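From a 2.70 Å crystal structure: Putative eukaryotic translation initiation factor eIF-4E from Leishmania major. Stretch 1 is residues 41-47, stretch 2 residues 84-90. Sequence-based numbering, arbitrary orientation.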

# COMPACT_ATOMS: atom_id res chain seq x y z
N ASN A 41 19.50 6.05 -13.57
CA ASN A 41 19.10 4.69 -13.20
C ASN A 41 17.65 4.74 -12.72
O ASN A 41 17.37 5.26 -11.64
CB ASN A 41 20.02 4.12 -12.12
CG ASN A 41 19.68 2.69 -11.75
OD1 ASN A 41 18.58 2.20 -12.02
ND2 ASN A 41 20.63 2.00 -11.13
N TRP A 42 16.74 4.18 -13.52
CA TRP A 42 15.32 4.24 -13.19
C TRP A 42 15.03 3.59 -11.84
O TRP A 42 14.18 4.08 -11.09
CB TRP A 42 14.49 3.58 -14.30
CG TRP A 42 14.66 2.08 -14.36
CD1 TRP A 42 15.64 1.39 -15.01
CD2 TRP A 42 13.81 1.10 -13.76
NE1 TRP A 42 15.46 0.04 -14.85
CE2 TRP A 42 14.34 -0.16 -14.08
CE3 TRP A 42 12.65 1.17 -12.98
CZ2 TRP A 42 13.75 -1.35 -13.65
CZ3 TRP A 42 12.07 -0.01 -12.55
CH2 TRP A 42 12.62 -1.26 -12.89
N GLU A 43 15.72 2.50 -11.52
CA GLU A 43 15.43 1.77 -10.29
C GLU A 43 15.56 2.67 -9.07
O GLU A 43 14.70 2.66 -8.18
CB GLU A 43 16.34 0.56 -10.17
CG GLU A 43 16.22 -0.16 -8.83
CD GLU A 43 16.88 -1.53 -8.83
OE1 GLU A 43 17.09 -2.08 -9.93
OE2 GLU A 43 17.18 -2.04 -7.74
N MET A 44 16.63 3.46 -9.01
CA MET A 44 16.86 4.33 -7.86
C MET A 44 15.80 5.41 -7.71
O MET A 44 15.83 6.15 -6.72
CB MET A 44 18.24 4.99 -7.96
N SER A 45 14.86 5.52 -8.65
CA SER A 45 13.77 6.46 -8.50
C SER A 45 12.88 6.10 -7.31
O SER A 45 12.12 6.95 -6.84
CB SER A 45 12.92 6.52 -9.78
OG SER A 45 13.69 6.99 -10.87
N LEU A 46 12.97 4.87 -6.82
CA LEU A 46 12.17 4.45 -5.69
C LEU A 46 12.86 4.80 -4.38
O LEU A 46 14.07 4.63 -4.23
CB LEU A 46 11.90 2.94 -5.75
CG LEU A 46 11.11 2.46 -6.96
CD1 LEU A 46 11.16 0.95 -7.04
CD2 LEU A 46 9.67 2.95 -6.91
N VAL A 47 12.07 5.28 -3.42
CA VAL A 47 12.58 5.72 -2.12
C VAL A 47 11.85 4.94 -1.03
O VAL A 47 10.70 5.18 -0.73
CB VAL A 47 12.36 7.24 -1.93
CG1 VAL A 47 12.92 7.70 -0.59
CG2 VAL A 47 12.99 8.01 -3.08
N VAL A 84 11.21 -7.59 -0.86
CA VAL A 84 10.54 -7.72 -2.15
C VAL A 84 10.42 -6.32 -2.74
O VAL A 84 9.68 -5.48 -2.20
CB VAL A 84 9.16 -8.38 -2.03
CG1 VAL A 84 8.47 -8.42 -3.38
CG2 VAL A 84 9.30 -9.78 -1.46
N LYS A 85 11.14 -6.06 -3.83
CA LYS A 85 11.06 -4.76 -4.47
C LYS A 85 9.79 -4.66 -5.31
O LYS A 85 9.31 -5.66 -5.84
CB LYS A 85 12.28 -4.53 -5.35
CG LYS A 85 13.62 -4.60 -4.61
CD LYS A 85 14.79 -4.37 -5.56
CE LYS A 85 16.13 -4.48 -4.84
NZ LYS A 85 17.28 -4.31 -5.77
N PRO A 86 9.23 -3.44 -5.44
CA PRO A 86 8.00 -3.24 -6.25
C PRO A 86 8.27 -3.19 -7.75
O PRO A 86 7.85 -2.26 -8.44
CB PRO A 86 7.48 -1.90 -5.72
CG PRO A 86 8.69 -1.16 -5.34
CD PRO A 86 9.67 -2.19 -4.81
N MET A 87 8.97 -4.20 -8.26
CA MET A 87 9.37 -4.25 -9.66
C MET A 87 9.26 -5.67 -10.18
O MET A 87 9.40 -6.64 -9.43
CB MET A 87 10.80 -3.73 -9.84
CG MET A 87 10.97 -2.26 -9.52
SD MET A 87 12.69 -1.73 -9.57
CE MET A 87 13.34 -2.52 -8.10
N TRP A 88 9.00 -5.79 -11.49
CA TRP A 88 8.90 -7.10 -12.11
C TRP A 88 10.20 -7.88 -11.99
O TRP A 88 10.19 -9.10 -11.81
CB TRP A 88 8.49 -6.96 -13.58
CG TRP A 88 8.91 -8.13 -14.42
CD1 TRP A 88 8.33 -9.37 -14.45
CD2 TRP A 88 9.99 -8.17 -15.36
NE1 TRP A 88 8.99 -10.18 -15.35
CE2 TRP A 88 10.01 -9.47 -15.92
CE3 TRP A 88 10.94 -7.24 -15.79
CZ2 TRP A 88 10.94 -9.85 -16.88
CZ3 TRP A 88 11.87 -7.62 -16.74
CH2 TRP A 88 11.86 -8.92 -17.28
N GLU A 89 11.34 -7.18 -12.09
CA GLU A 89 12.63 -7.85 -11.99
C GLU A 89 12.79 -8.59 -10.67
O GLU A 89 13.67 -9.45 -10.56
CB GLU A 89 13.77 -6.84 -12.16
CG GLU A 89 13.87 -6.22 -13.55
CD GLU A 89 12.90 -5.07 -13.77
OE1 GLU A 89 12.11 -4.77 -12.85
OE2 GLU A 89 12.94 -4.46 -14.85
N ASP A 90 11.97 -8.27 -9.68
CA ASP A 90 12.03 -8.98 -8.40
C ASP A 90 11.63 -10.44 -8.61
O ASP A 90 10.64 -10.71 -9.29
CB ASP A 90 11.10 -8.31 -7.39
CG ASP A 90 11.29 -8.86 -5.99
OD1 ASP A 90 11.26 -10.09 -5.81
OD2 ASP A 90 11.46 -8.05 -5.05

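The two stretches lie far apart in sequence and meet almost entirely through side chains. Their backbones keep a distance: the CA atoms of Glu43 and Met87 are 8.6 Å apart, those of Leu46 and Pro86 8.8 Å, and no backbone hydrogen bond joins them. Together they bury 292 Å², a modest contact built from a few well-placed residues.

Each backbone is shaped by its own hydrogen bonds. In the first stretch a short 3-10 segment includes residues 43 to 45, and the i to i+3 pattern is seen where Ser45 N donates to Trp42 O (2.9 Å) and Leu46 N to Glu43 O (3.1 Å). Asn41, whose short amide side chain can fold back on the main chain, accepts a hydrogen bond from Glu43 N at its OD1 (2.9 Å). This tight winding brings Trp42, Glu43 and Leu46 to the second stretch, while the side chain of Ser45 stays out of reach and its OG makes a weak bond to Trp42 O (3.0 Å). The second stretch has no regular helix or strand. A type I turn runs from Met87 to Asp90, with Asp90 N bonded to Met87 O (3.1 Å). Asp90 also takes a very short bond at OD2 from Lys85 N (2.4 Å), which ties Lys85, just before the turn, to Asp90 at its end, and it caps the helix that follows; a short carboxylate is well suited to accepting from backbone N-H groups.

The apolar contact centres on Met87, which has the largest area covered by the opposite stretch. Its CA-to-CB bond points toward the first stretch, and its long, unbranched side chain reaches into the gap between the backbones, where it meets side chains of the first stretch. Its SD lies 3.4 Å from Trp42 CH2 and 4.0 Å from Leu46 CD1, so one polarizable sulfur touches both an aromatic and an aliphatic neighbour. The sulfur-aromatic geometry is oblique: SD sits 4.1 Å from the centroid of the six-membered ring of Trp42, 48° off the ring normal. Trp42 leaves its backbone sideways, but its indole is long enough to bring the far end of the ring to Met87. Leu46 points toward the second stretch and sets its CD1 3.7 Å from Pro86 CG, a methyl against a compact ring, where dispersion and the exclusion of water favour contact.

Charge supplies the one hydrogen bond between the stretches. Lys85 NZ donates to Glu43 OE2 at 3.0 Å, forming a salt bridge. Both side chains point toward the opposite stretch at CB, and the lysine is fully extended beyond CB, with chi2 to chi4 all t, so its ammonium group can reach the carboxylate. The same glutamate has its CD 3.7 Å from Met87 CE, placing the ion pair beside the methionine.

Glu89 makes a more limited approach, with OE2 3.4 Å from Trp42 CZ2. This is an oblique polar contact with a ring carbon, consistent with weak attraction between a carboxylate oxygen and the slightly positive hydrogen on CZ2, but it is not a hydrogen bond.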